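Local coordinates for protein endoglucanase (Clostridium thermocellum, PDB 2YIK) that probably hydrolyses the beta-1,4-glucosidic bonds of cellulose as a glycoside hydrolase of family 9, at residues N39-L44 with R146-A151; V134-Y139 with A399-L404; K416-A421 with Y513-D518; S423-L428 with G507-L512. All coordinates share one frame; numbering follows the deposited sequence.

Interaction 1: residues N39-L44 with R146-A151; sequences NYAKAL and RATGQA
Thr148 meets Ala41 and Leu44 with the two branches of its side chain. Its methyl CG2 packs on Ala41 CB at 3.9 Å. Leu44, one turn after Ala41 on helix 40-47, brings CD2 to 3.6 Å from Thr148 OG1. That approach is van der Waals packing of a methyl on an oxygen. OG1 is hydrogen-bonded to the backbone carbonyls of Gln144 and Phe145, in the helix just before. Thr148 chi1 is 54°, which turns OG1 back over its own backbone and leaves CG2 to reach Ala41. Leu44 CD2 also brushes Gln150 CB, more loosely, at 4.5 Å. The contact joins helix 40-47 to the turn between helices 142-147 and 151-167, in the (alpha/alpha)6 barrel expected of family 9 catalytic domains. Helix 142-147 ends in a Schellman motif at Gly149, whose N bonds to Arg146 O at 2.9 Å. Gln150 is the N-cap residue of the following helix. Its side chain folds back over the turn, and Gln150 NE2 donates to Thr148 O at 3.0 Å and 162°, with the acceptor close to the amide plane. Across the contact, Asn39 caps the start of helix 40-47. Asn39 OD1 accepts from Lys42 N at 3.1 Å, the donor sitting above the carbonyl plane. Further out, Tyr513 of helix 499-516 packs against both Ala41 and Thr148, and Asn39 ND2 bonds to Gln522 O.

Interaction 2: residues V134-Y139 with A399-L404; sequences VGWGYY and AQLIAL
Trp136 and Leu401 meet between two helices whose backbones stay well apart. Trp136 CA and Leu401 CA are 9.7 Å from each other, so side chains span most of the gap. The backbones come closer at Gly137, where Gly137 CA and Leu401 CA are 7.7 Å apart. With no side chain, Gly137 lets Leu401 CD1 come to 4.7 Å from its CA. The other methyl of this leucine, Leu401 CD2, sits over one face of the indole. It is 4.2 Å from the centroid of the Trp136 five-membered ring and 28° off the ring normal, a CH-pi contact. Ile402 comes to the six-membered ring of the indole, at its edge. Its CD1 lies near the ring plane, 4.1 Å from Trp136 CZ2. CG1 stands anti to the carbonyl carbon (chi1 -62°), and a bend at chi2 (-64°) swings CD1 toward the indole. The partners are methyl groups, and Leu401 CD2 lies 3.8 Å from Trp136 NE1, which is buried with no hydrogen-bond partner in the model. Rings of Trp284 and His316 meet the indole edge-to-face. Cys327 of helix 322-336 touches both Trp136 and Ile402, and Ile365 and Leu369 of helix 363-373 pack on Ile402.

Interaction 3: residues K416-A421 with Y513-D518; sequences KYANWA and YRFFGD
Ala418 packs against two consecutive phenylalanines at the end of helix 499-516. The apolar contacts are two. Ala418 CB lies 4.1 Å from Phe515 CD2 and equally far from Phe516 CZ, so the methyl faces the angle between the two side chains. A second group of contacts brings oxygens to the rim of the Phe516 ring. Ala418 O approaches Phe516 CE2 at 3.6 Å, and Asn419 OD1 approaches Phe516 CZ at 3.5 Å. Both oxygens lie near the ring plane, where the C-H edge is weakly electropositive, so a modest electrostatic attraction is likely. The amide of Asn419 is turned 44° from the ring. CG anti to the carbonyl carbon (chi1 -63°) lets OD1 reach the aromatic rim, although CB leaves the backbone away from the other helix. Phe516 is also held from its own helix: Phe515 CB stands 4.1 Å above the centre of its ring. Asn419 is on the solvent side, whereas Ala418 is buried. Helix 499-516 gives way to loop at Gly517, just past these rings. Among the neighbours, Asp412 forms a salt bridge with Arg514. On the inner side Leu404 of helix 392-408 touches both Ala418 and Phe515, while Tyr40 of helix 40-47 packs against Phe516.

Interaction 4: residues S423-L428 with G507-L512; sequences SQMDYL and GACAGL
Met425 reaches over to Leu512, Ala508 and Cys509 and carries the whole contact from its own helix. The tight part is at the base of its side chain. Leu512 CD1 presses on Met425 CB at 3.4 Å, closer than carbons usually pack, and on Met425 CG at 3.5 Å. The tip is more relaxed. Met425 CE rests 3.8 Å from Ala508 CB and 3.9 Å from Cys509 SG. CG is anti to the backbone N (chi1 -174°), which sends the chain out from its helix. Bends at the next two torsions then bring CE against Ala508 and Cys509. The side chain spans a wide gap: the axes of the two short segments come no nearer than 11.4 Å. Their N-to-C directions are 120° apart, so this is a steep helix crossing within the mainly helical catalytic domain, probably the (alpha/alpha)6 barrel, as in other family 9 enzymes. Gln400 of helix 392-408 packs on both Met425 and Leu512. Beyond the methionine, side chains of 423-428 turn to other partners. Asp426 OD1 stays 6.2 Å from Leu512 CD1 and bonds instead to the hydroxyl of Tyr40. The Tyr427 ring stacks on Tyr384, with its hydroxyl bonded to Asp483 OD1. Both residues are buried. Of the three, Ser423 alone is exposed, on the far side of its helix, its OG bonded to Trp420 O.

In the fold
From the N terminus, 39-44 begins interaction 1, which closes a loop of about one hundred residues at 146-151. Interaction 2 opens inside that loop, at 134-139, and closes far beyond it at 399-404, so the two cross. Both later contacts come after interactions 1 and 2 have closed. Interaction 3 joins 416-421 to 513-518, and interaction 4 is nested inside its loop. Both use helices 416-428 and 499-516. Helix 499-516 is common ground: Cys509 packs on Ala43 and Leu44 of 39-44, and Gly507 touches Leu401 of interaction 2. Together the contacts tie the first helix and the last modelled one to helices 124-140, 392-408 and 416-428 and to the turn between helices 142-147 and 151-167.

Interaction 1: residues N39-L44 with R146-A151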
loop_
_atom_site.group_PDB
_atom_site.type_symbol
_atom_site.label_atom_id
_atom_site.label_comp_id
_atom_site.label_asym_id
_atom_site.label_seq_id
_atom_site.Cartn_x
_atom_site.Cartn_y
_atom_site.Cartn_z
ATOM N N ASN A 39 17.483 -6.787 -14.522
ATOM C CA ASN A 39 18.250 -6.702 -13.286
ATOM C C ASN A 39 17.265 -6.395 -12.157
ATOM O O ASN A 39 16.811 -5.262 -12.020
ATOM C CB ASN A 39 19.259 -5.556 -13.446
ATOM C CG ASN A 39 20.150 -5.373 -12.238
ATOM O OD1 ASN A 39 19.846 -5.846 -11.143
ATOM N ND2 ASN A 39 21.261 -4.659 -12.431
ATOM N N TYR A 40 16.946 -7.399 -11.346
ATOM C CA TYR A 40 15.988 -7.223 -10.265
ATOM C C TYR A 40 16.511 -6.446 -9.068
ATOM O O TYR A 40 15.725 -5.874 -8.315
ATOM C CB TYR A 40 15.447 -8.587 -9.833
ATOM C CG TYR A 40 15.023 -9.426 -11.016
ATOM C CD1 TYR A 40 14.113 -8.931 -11.958
ATOM C CD2 TYR A 40 15.589 -10.681 -11.245
ATOM C CE1 TYR A 40 13.787 -9.663 -13.100
ATOM C CE2 TYR A 40 15.268 -11.420 -12.384
ATOM C CZ TYR A 40 14.375 -10.904 -13.305
ATOM O OH TYR A 40 14.104 -11.630 -14.437
ATOM N N ALA A 41 17.829 -6.420 -8.887
ATOM C CA ALA A 41 18.417 -5.669 -7.777
ATOM C C ALA A 41 18.226 -4.188 -8.066
ATOM O O ALA A 41 17.849 -3.407 -7.192
ATOM C CB ALA A 41 19.908 -5.988 -7.635
ATOM N N LYS A 42 18.483 -3.807 -9.309
ATOM C CA LYS A 42 18.326 -2.423 -9.722
ATOM C C LYS A 42 16.842 -2.057 -9.751
ATOM O O LYS A 42 16.466 -0.922 -9.452
ATOM C CB LYS A 42 18.940 -2.221 -11.108
ATOM C CG LYS A 42 18.685 -0.846 -11.696
ATOM C CD LYS A 42 19.270 -0.695 -13.103
ATOM C CE LYS A 42 18.682 0.537 -13.790
ATOM N NZ LYS A 42 19.326 0.830 -15.103
ATOM N N ALA A 43 15.998 -3.017 -10.115
ATOM C CA ALA A 43 14.559 -2.771 -10.172
ATOM C C ALA A 43 14.048 -2.458 -8.768
ATOM O O ALA A 43 13.246 -1.543 -8.571
ATOM C CB ALA A 43 13.844 -3.987 -10.740
ATOM N N LEU A 44 14.526 -3.220 -7.790
ATOM C CA LEU A 44 14.142 -3.012 -6.397
ATOM C C LEU A 44 14.591 -1.619 -5.970
ATOM O O LEU A 44 13.813 -0.836 -5.420
ATOM C CB LEU A 44 14.803 -4.063 -5.494
ATOM C CG LEU A 44 14.615 -3.852 -3.987
ATOM C CD1 LEU A 44 13.124 -3.847 -3.663
ATOM C CD2 LEU A 44 15.325 -4.948 -3.199
ATOM N N ARG A 146 18.492 -6.079 2.332
ATOM C CA ARG A 146 19.791 -5.928 2.976
ATOM C C ARG A 146 20.922 -6.264 2.028
ATOM O O ARG A 146 21.864 -5.487 1.878
ATOM C CB ARG A 146 19.875 -6.814 4.219
ATOM C CG ARG A 146 19.130 -6.219 5.390
ATOM C CD ARG A 146 19.188 -7.076 6.638
ATOM N NE ARG A 146 18.453 -6.406 7.712
ATOM C CZ ARG A 146 18.296 -6.885 8.947
ATOM N NH1 ARG A 146 18.828 -8.059 9.284
ATOM N NH2 ARG A 146 17.603 -6.183 9.845
ATOM N N ALA A 147 20.820 -7.418 1.376
ATOM C CA ALA A 147 21.849 -7.854 0.440
ATOM C C ALA A 147 22.091 -6.812 -0.645
ATOM O O ALA A 147 23.208 -6.699 -1.166
ATOM C CB ALA A 147 21.452 -9.193 -0.190
ATOM N N THR A 148 21.064 -6.039 -0.988
ATOM C CA THR A 148 21.218 -5.030 -2.031
ATOM C C THR A 148 21.423 -3.617 -1.505
ATOM O O THR A 148 21.461 -2.664 -2.283
ATOM C CB THR A 148 20.003 -5.004 -2.977
ATOM O OG1 THR A 148 18.806 -4.845 -2.209
ATOM C CG2 THR A 148 19.925 -6.291 -3.791
ATOM N N GLY A 149 21.550 -3.486 -0.188
ATOM C CA GLY A 149 21.759 -2.177 0.410
ATOM C C GLY A 149 20.559 -1.258 0.281
ATOM O O GLY A 149 20.702 -0.033 0.309
ATOM N N GLN A 150 19.367 -1.840 0.158
ATOM C CA GLN A 150 18.157 -1.038 0.009
ATOM C C GLN A 150 17.228 -1.046 1.229
ATOM O O GLN A 150 16.130 -0.486 1.179
ATOM C CB GLN A 150 17.376 -1.509 -1.224
ATOM C CG GLN A 150 18.179 -1.489 -2.528
ATOM C CD GLN A 150 18.770 -0.126 -2.824
ATOM O OE1 GLN A 150 18.050 0.873 -2.878
ATOM N NE2 GLN A 150 20.089 -0.075 -3.022
ATOM N N ALA A 151 17.665 -1.667 2.321
ATOM C CA ALA A 151 16.838 -1.745 3.522
ATOM C C ALA A 151 16.633 -0.386 4.181
ATOM O O ALA A 151 15.532 -0.072 4.645
ATOM C CB ALA A 151 17.444 -2.733 4.514
#

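Interaction 2: residues V134-Y139 with A399-L404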
loop_
_atom_site.group_PDB
_atom_site.type_symbol
_atom_site.label_atom_id
_atom_site.label_comp_id
_atom_site.label_asym_id
_atom_site.label_seq_id
_atom_site.Cartn_x
_atom_site.Cartn_y
_atom_site.Cartn_z
ATOM N N VAL A 134 3.932 -2.526 1.098
ATOM C CA VAL A 134 5.380 -2.355 0.999
ATOM C C VAL A 134 5.982 -2.982 2.270
ATOM O O VAL A 134 7.027 -3.627 2.227
ATOM C CB VAL A 134 5.783 -0.866 0.920
ATOM C CG1 VAL A 134 7.294 -0.734 1.025
ATOM C CG2 VAL A 134 5.294 -0.259 -0.400
ATOM N N GLY A 135 5.300 -2.798 3.402
ATOM C CA GLY A 135 5.772 -3.368 4.659
ATOM C C GLY A 135 5.756 -4.891 4.626
ATOM O O GLY A 135 6.639 -5.545 5.184
ATOM N N TRP A 136 4.724 -5.429 3.977
ATOM C CA TRP A 136 4.462 -6.861 3.761
ATOM C C TRP A 136 5.662 -7.412 2.978
ATOM O O TRP A 136 6.258 -8.419 3.366
ATOM C CB TRP A 136 3.114 -6.902 3.003
ATOM C CG TRP A 136 2.508 -8.062 2.169
ATOM C CD1 TRP A 136 1.570 -7.888 1.171
ATOM C CD2 TRP A 136 2.627 -9.488 2.333
ATOM N NE1 TRP A 136 1.106 -9.082 0.717
ATOM C CE2 TRP A 136 1.733 -10.083 1.394
ATOM C CE3 TRP A 136 3.394 -10.311 3.154
ATOM C CZ2 TRP A 136 1.583 -11.457 1.275
ATOM C CZ3 TRP A 136 3.240 -11.676 3.029
ATOM C CH2 TRP A 136 2.346 -12.239 2.089
ATOM N N GLY A 137 6.049 -6.721 1.909
ATOM C CA GLY A 137 7.186 -7.165 1.119
ATOM C C GLY A 137 8.515 -7.096 1.866
ATOM O O GLY A 137 9.351 -7.997 1.754
ATOM N N TYR A 138 8.717 -6.017 2.621
ATOM C CA TYR A 138 9.948 -5.834 3.389
ATOM C C TYR A 138 10.031 -6.920 4.464
ATOM O O TYR A 138 11.095 -7.468 4.727
ATOM C CB TYR A 138 9.966 -4.435 4.025
ATOM C CG TYR A 138 11.259 -4.078 4.724
ATOM C CD1 TYR A 138 12.485 -4.149 4.052
ATOM C CD2 TYR A 138 11.262 -3.674 6.057
ATOM C CE1 TYR A 138 13.682 -3.828 4.697
ATOM C CE2 TYR A 138 12.455 -3.354 6.712
ATOM C CZ TYR A 138 13.662 -3.436 6.027
ATOM O OH TYR A 138 14.847 -3.173 6.678
ATOM N N TYR A 139 8.896 -7.240 5.074
ATOM C CA TYR A 139 8.852 -8.277 6.097
ATOM C C TYR A 139 9.230 -9.644 5.521
ATOM O O TYR A 139 9.996 -10.387 6.132
ATOM C CB TYR A 139 7.449 -8.346 6.710
ATOM C CG TYR A 139 7.199 -9.561 7.588
ATOM C CD1 TYR A 139 7.802 -9.694 8.843
ATOM C CD2 TYR A 139 6.367 -10.586 7.149
ATOM C CE1 TYR A 139 7.574 -10.836 9.642
ATOM C CE2 TYR A 139 6.139 -11.721 7.927
ATOM C CZ TYR A 139 6.740 -11.844 9.167
ATOM O OH TYR A 139 6.496 -12.990 9.906
ATOM N N ALA A 399 0.105 -10.132 -8.100
ATOM C CA ALA A 399 0.071 -11.579 -8.289
ATOM C C ALA A 399 1.500 -12.103 -8.198
ATOM O O ALA A 399 1.743 -13.174 -7.644
ATOM C CB ALA A 399 -0.533 -11.928 -9.651
ATOM N N GLN A 400 2.442 -11.347 -8.758
ATOM C CA GLN A 400 3.851 -11.730 -8.712
ATOM C C GLN A 400 4.295 -11.842 -7.256
ATOM O O GLN A 400 4.960 -12.804 -6.865
ATOM C CB GLN A 400 4.718 -10.686 -9.427
ATOM C CG GLN A 400 4.614 -10.674 -10.951
ATOM C CD GLN A 400 5.604 -9.705 -11.582
ATOM O OE1 GLN A 400 6.765 -9.645 -11.174
ATOM N NE2 GLN A 400 5.155 -8.947 -12.581
ATOM N N LEU A 401 3.931 -10.844 -6.457
ATOM C CA LEU A 401 4.287 -10.836 -5.044
ATOM C C LEU A 401 3.749 -12.085 -4.359
ATOM O O LEU A 401 4.500 -12.794 -3.692
ATOM C CB LEU A 401 3.730 -9.590 -4.354
ATOM C CG LEU A 401 3.977 -9.497 -2.844
ATOM C CD1 LEU A 401 5.477 -9.493 -2.567
ATOM C CD2 LEU A 401 3.329 -8.232 -2.296
ATOM N N ILE A 402 2.456 -12.358 -4.535
ATOM C CA ILE A 402 1.839 -13.537 -3.924
ATOM C C ILE A 402 2.543 -14.799 -4.403
ATOM O O ILE A 402 2.769 -15.721 -3.628
ATOM C CB ILE A 402 0.328 -13.650 -4.262
ATOM C CG1 ILE A 402 -0.420 -12.430 -3.715
ATOM C CG2 ILE A 402 -0.241 -14.959 -3.703
ATOM C CD1 ILE A 402 -0.401 -12.332 -2.228
ATOM N N ALA A 403 2.893 -14.836 -5.683
ATOM C CA ALA A 403 3.574 -16.000 -6.241
ATOM C C ALA A 403 4.916 -16.252 -5.543
ATOM O O ALA A 403 5.249 -17.389 -5.208
ATOM C CB ALA A 403 3.798 -15.802 -7.734
ATOM N N LEU A 404 5.675 -15.180 -5.330
ATOM C CA LEU A 404 6.986 -15.266 -4.694
ATOM C C LEU A 404 6.893 -15.582 -3.197
ATOM O O LEU A 404 7.750 -16.268 -2.650
ATOM C CB LEU A 404 7.747 -13.963 -4.944
ATOM C CG LEU A 404 7.966 -13.750 -6.453
ATOM C CD1 LEU A 404 8.172 -12.280 -6.771
ATOM C CD2 LEU A 404 9.152 -14.590 -6.904
#

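Interaction 3: residues K416-A421 with Y513-D518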
loop_
_atom_site.group_PDB
_atom_site.type_symbol
_atom_site.label_atom_id
_atom_site.label_comp_id
_atom_site.label_asym_id
_atom_site.label_seq_id
_atom_site.Cartn_x
_atom_site.Cartn_y
_atom_site.Cartn_z
ATOM N N LYS A 416 7.017 -23.136 -10.495
ATOM C CA LYS A 416 6.339 -22.624 -11.675
ATOM C C LYS A 416 5.735 -21.246 -11.333
ATOM O O LYS A 416 5.570 -20.410 -12.217
ATOM C CB LYS A 416 5.235 -23.601 -12.128
ATOM C CG LYS A 416 4.157 -23.880 -11.078
ATOM C CD LYS A 416 3.106 -24.858 -11.609
ATOM C CE LYS A 416 2.091 -25.165 -10.514
ATOM N NZ LYS A 416 1.067 -26.158 -10.945
ATOM N N TYR A 417 5.396 -20.996 -10.065
ATOM C CA TYR A 417 4.824 -19.686 -9.713
ATOM C C TYR A 417 5.865 -18.573 -9.857
ATOM O O TYR A 417 5.641 -17.596 -10.573
ATOM C CB TYR A 417 4.239 -19.687 -8.289
ATOM C CG TYR A 417 3.081 -20.649 -8.128
ATOM C CD1 TYR A 417 2.166 -20.852 -9.166
ATOM C CD2 TYR A 417 2.909 -21.374 -6.949
ATOM C CE1 TYR A 417 1.118 -21.753 -9.039
ATOM C CE2 TYR A 417 1.857 -22.281 -6.811
ATOM C CZ TYR A 417 0.969 -22.468 -7.858
ATOM O OH TYR A 417 -0.055 -23.386 -7.729
ATOM N N ALA A 418 7.001 -18.727 -9.183
ATOM C CA ALA A 418 8.072 -17.743 -9.268
ATOM C C ALA A 418 8.561 -17.611 -10.712
ATOM O O ALA A 418 8.837 -16.509 -11.181
ATOM C CB ALA A 418 9.226 -18.146 -8.363
ATOM N N ASN A 419 8.677 -18.738 -11.412
ATOM C CA ASN A 419 9.124 -18.713 -12.801
ATOM C C ASN A 419 8.140 -17.882 -13.611
ATOM O O ASN A 419 8.540 -17.100 -14.474
ATOM C CB ASN A 419 9.216 -20.130 -13.380
ATOM C CG ASN A 419 10.253 -20.979 -12.667
ATOM O OD1 ASN A 419 11.214 -20.456 -12.109
ATOM N ND2 ASN A 419 10.068 -22.296 -12.694
ATOM N N TRP A 420 6.850 -18.053 -13.326
ATOM C CA TRP A 420 5.820 -17.292 -14.019
ATOM C C TRP A 420 5.959 -15.808 -13.674
ATOM O O TRP A 420 5.885 -14.941 -14.553
ATOM C CB TRP A 420 4.432 -17.766 -13.604
ATOM C CG TRP A 420 3.346 -16.847 -14.071
ATOM C CD1 TRP A 420 2.809 -16.781 -15.321
ATOM C CD2 TRP A 420 2.697 -15.827 -13.297
ATOM N NE1 TRP A 420 1.862 -15.782 -15.378
ATOM C CE2 TRP A 420 1.774 -15.183 -14.151
ATOM C CE3 TRP A 420 2.807 -15.397 -11.970
ATOM C CZ2 TRP A 420 0.962 -14.125 -13.714
ATOM C CZ3 TRP A 420 2.001 -14.348 -11.536
ATOM C CH2 TRP A 420 1.089 -13.724 -12.409
ATOM N N ALA A 421 6.141 -15.522 -12.386
ATOM C CA ALA A 421 6.289 -14.142 -11.923
ATOM C C ALA A 421 7.430 -13.467 -12.681
ATOM O O ALA A 421 7.314 -12.322 -13.115
ATOM C CB ALA A 421 6.568 -14.113 -10.420
ATOM N N TYR A 513 14.676 -11.150 -6.869
ATOM C CA TYR A 513 16.107 -11.122 -6.618
ATOM C C TYR A 513 16.457 -12.293 -5.708
ATOM O O TYR A 513 17.520 -12.907 -5.830
ATOM C CB TYR A 513 16.516 -9.817 -5.940
ATOM C CG TYR A 513 18.009 -9.728 -5.758
ATOM C CD1 TYR A 513 18.850 -9.504 -6.850
ATOM C CD2 TYR A 513 18.588 -9.932 -4.507
ATOM C CE1 TYR A 513 20.242 -9.487 -6.698
ATOM C CE2 TYR A 513 19.969 -9.922 -4.345
ATOM C CZ TYR A 513 20.790 -9.700 -5.443
ATOM O OH TYR A 513 22.156 -9.688 -5.274
ATOM N N ARG A 514 15.546 -12.607 -4.798
ATOM C CA ARG A 514 15.750 -13.704 -3.871
ATOM C C ARG A 514 16.006 -15.033 -4.574
ATOM O O ARG A 514 16.923 -15.767 -4.209
ATOM C CB ARG A 514 14.530 -13.850 -2.964
ATOM C CG ARG A 514 14.649 -14.960 -1.925
ATOM C CD ARG A 514 13.408 -15.022 -1.043
ATOM N NE ARG A 514 13.578 -15.913 0.099
ATOM C CZ ARG A 514 13.828 -15.509 1.344
ATOM N NH1 ARG A 514 13.934 -14.221 1.620
ATOM N NH2 ARG A 514 13.984 -16.400 2.311
ATOM N N PHE A 515 15.198 -15.340 -5.584
ATOM C CA PHE A 515 15.327 -16.609 -6.295
ATOM C C PHE A 515 16.136 -16.565 -7.588
ATOM O O PHE A 515 16.660 -17.587 -8.012
ATOM C CB PHE A 515 13.939 -17.175 -6.637
ATOM C CG PHE A 515 13.047 -17.396 -5.444
ATOM C CD1 PHE A 515 13.453 -18.208 -4.390
ATOM C CD2 PHE A 515 11.780 -16.817 -5.391
ATOM C CE1 PHE A 515 12.614 -18.442 -3.303
ATOM C CE2 PHE A 515 10.932 -17.045 -4.308
ATOM C CZ PHE A 515 11.352 -17.862 -3.261
ATOM N N PHE A 516 16.240 -15.392 -8.208
ATOM C CA PHE A 516 16.938 -15.269 -9.486
ATOM C C PHE A 516 18.114 -14.295 -9.572
ATOM O O PHE A 516 18.691 -14.129 -10.645
ATOM C CB PHE A 516 15.926 -14.898 -10.580
ATOM C CG PHE A 516 14.732 -15.816 -10.647
ATOM C CD1 PHE A 516 14.890 -17.157 -10.988
ATOM C CD2 PHE A 516 13.459 -15.346 -10.343
ATOM C CE1 PHE A 516 13.801 -18.023 -11.026
ATOM C CE2 PHE A 516 12.359 -16.198 -10.378
ATOM C CZ PHE A 516 12.528 -17.542 -10.719
ATOM N N GLY A 517 18.486 -13.653 -8.468
ATOM C CA GLY A 517 19.596 -12.715 -8.533
ATOM C C GLY A 517 20.964 -13.349 -8.758
ATOM O O GLY A 517 21.240 -14.403 -8.179
ATOM N N ASP A 518 21.799 -12.740 -9.618
ATOM C CA ASP A 518 23.176 -13.228 -9.867
ATOM C C ASP A 518 24.100 -12.151 -9.380
ATOM O O ASP A 518 23.687 -11.128 -8.829
ATOM C CB ASP A 518 23.650 -13.334 -11.333
ATOM C CG ASP A 518 22.582 -13.632 -12.314
ATOM O OD1 ASP A 518 22.147 -14.796 -12.372
ATOM O OD2 ASP A 518 22.210 -12.706 -13.065
#

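Interaction 4: residues S423-L428 with G507-L512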
loop_
_atom_site.group_PDB
_atom_site.type_symbol
_atom_site.label_atom_id
_atom_site.label_comp_id
_atom_site.label_asym_id
_atom_site.label_seq_id
_atom_site.Cartn_x
_atom_site.Cartn_y
_atom_site.Cartn_z
ATOM N N SER A 423 8.610 -14.194 -15.665
ATOM C CA SER A 423 8.243 -13.938 -17.051
ATOM C C SER A 423 7.420 -12.650 -17.118
ATOM O O SER A 423 7.562 -11.862 -18.047
ATOM C CB SER A 423 7.445 -15.113 -17.635
ATOM O OG SER A 423 6.101 -15.125 -17.188
ATOM N N GLN A 424 6.577 -12.424 -16.117
ATOM C CA GLN A 424 5.751 -11.225 -16.099
ATOM C C GLN A 424 6.567 -9.963 -15.809
ATOM O O GLN A 424 6.343 -8.927 -16.437
ATOM C CB GLN A 424 4.609 -11.383 -15.088
ATOM C CG GLN A 424 3.605 -12.489 -15.439
ATOM C CD GLN A 424 3.053 -12.366 -16.854
ATOM O OE1 GLN A 424 3.399 -13.150 -17.746
ATOM N NE2 GLN A 424 2.196 -11.377 -17.068
ATOM N N MET A 425 7.511 -10.036 -14.872
ATOM C CA MET A 425 8.338 -8.864 -14.577
ATOM C C MET A 425 9.195 -8.533 -15.797
ATOM O O MET A 425 9.371 -7.359 -16.142
ATOM C CB MET A 425 9.253 -9.101 -13.374
ATOM C CG MET A 425 10.017 -7.846 -12.951
ATOM S SD MET A 425 8.891 -6.496 -12.472
ATOM C CE MET A 425 8.595 -6.950 -10.696
ATOM N N ASP A 426 9.729 -9.564 -16.448
ATOM C CA ASP A 426 10.544 -9.332 -17.640
ATOM C C ASP A 426 9.692 -8.674 -18.735
ATOM O O ASP A 426 10.194 -7.827 -19.478
ATOM C CB ASP A 426 11.176 -10.637 -18.146
ATOM C CG ASP A 426 12.280 -11.148 -17.227
ATOM O OD1 ASP A 426 12.638 -10.446 -16.255
ATOM O OD2 ASP A 426 12.799 -12.257 -17.482
ATOM N N TYR A 427 8.413 -9.045 -18.838
ATOM C CA TYR A 427 7.548 -8.409 -19.838
ATOM C C TYR A 427 7.453 -6.927 -19.483
ATOM O O TYR A 427 7.626 -6.056 -20.341
ATOM C CB TYR A 427 6.127 -9.007 -19.843
ATOM C CG TYR A 427 5.135 -8.263 -20.742
ATOM C CD1 TYR A 427 4.620 -7.025 -20.363
ATOM C CD2 TYR A 427 4.736 -8.782 -21.984
ATOM C CE1 TYR A 427 3.743 -6.312 -21.190
ATOM C CE2 TYR A 427 3.850 -8.075 -22.820
ATOM C CZ TYR A 427 3.363 -6.837 -22.415
ATOM O OH TYR A 427 2.517 -6.097 -23.223
ATOM N N LEU A 428 7.176 -6.639 -18.214
ATOM C CA LEU A 428 7.052 -5.253 -17.781
ATOM C C LEU A 428 8.356 -4.469 -17.904
ATOM O O LEU A 428 8.331 -3.248 -18.033
ATOM C CB LEU A 428 6.517 -5.184 -16.342
ATOM C CG LEU A 428 5.023 -5.516 -16.194
ATOM C CD1 LEU A 428 4.655 -5.621 -14.714
ATOM C CD2 LEU A 428 4.185 -4.446 -16.882
ATOM N N GLY A 507 7.982 -5.299 -3.453
ATOM C CA GLY A 507 8.174 -6.639 -2.933
ATOM C C GLY A 507 8.476 -7.687 -3.990
ATOM O O GLY A 507 9.264 -8.609 -3.746
ATOM N N ALA A 508 7.846 -7.557 -5.158
ATOM C CA ALA A 508 8.056 -8.505 -6.248
ATOM C C ALA A 508 9.512 -8.462 -6.716
ATOM O O ALA A 508 10.110 -9.498 -6.994
ATOM C CB ALA A 508 7.115 -8.192 -7.411
ATOM N N CYS A 509 10.070 -7.259 -6.811
ATOM C CA CYS A 509 11.461 -7.096 -7.220
ATOM C C CYS A 509 12.370 -7.812 -6.235
ATOM O O CYS A 509 13.273 -8.546 -6.642
ATOM C CB CYS A 509 11.838 -5.617 -7.269
ATOM S SG CYS A 509 11.054 -4.679 -8.611
ATOM N N ALA A 510 12.124 -7.599 -4.940
ATOM C CA ALA A 510 12.917 -8.235 -3.892
ATOM C C ALA A 510 12.780 -9.747 -3.973
ATOM O O ALA A 510 13.766 -10.475 -3.851
ATOM C CB ALA A 510 12.471 -7.749 -2.513
ATOM N N GLY A 511 11.546 -10.209 -4.163
ATOM C CA GLY A 511 11.285 -11.634 -4.250
ATOM C C GLY A 511 11.969 -12.281 -5.442
ATOM O O GLY A 511 12.458 -13.409 -5.346
ATOM N N LEU A 512 11.990 -11.578 -6.570
ATOM C CA LEU A 512 12.637 -12.095 -7.776
ATOM C C LEU A 512 14.144 -12.139 -7.577
ATOM O O LEU A 512 14.819 -13.051 -8.057
ATOM C CB LEU A 512 12.295 -11.217 -8.988
ATOM C CG LEU A 512 10.874 -11.429 -9.514
ATOM C CD1 LEU A 512 10.478 -10.284 -10.427
ATOM C CD2 LEU A 512 10.794 -12.767 -10.233
#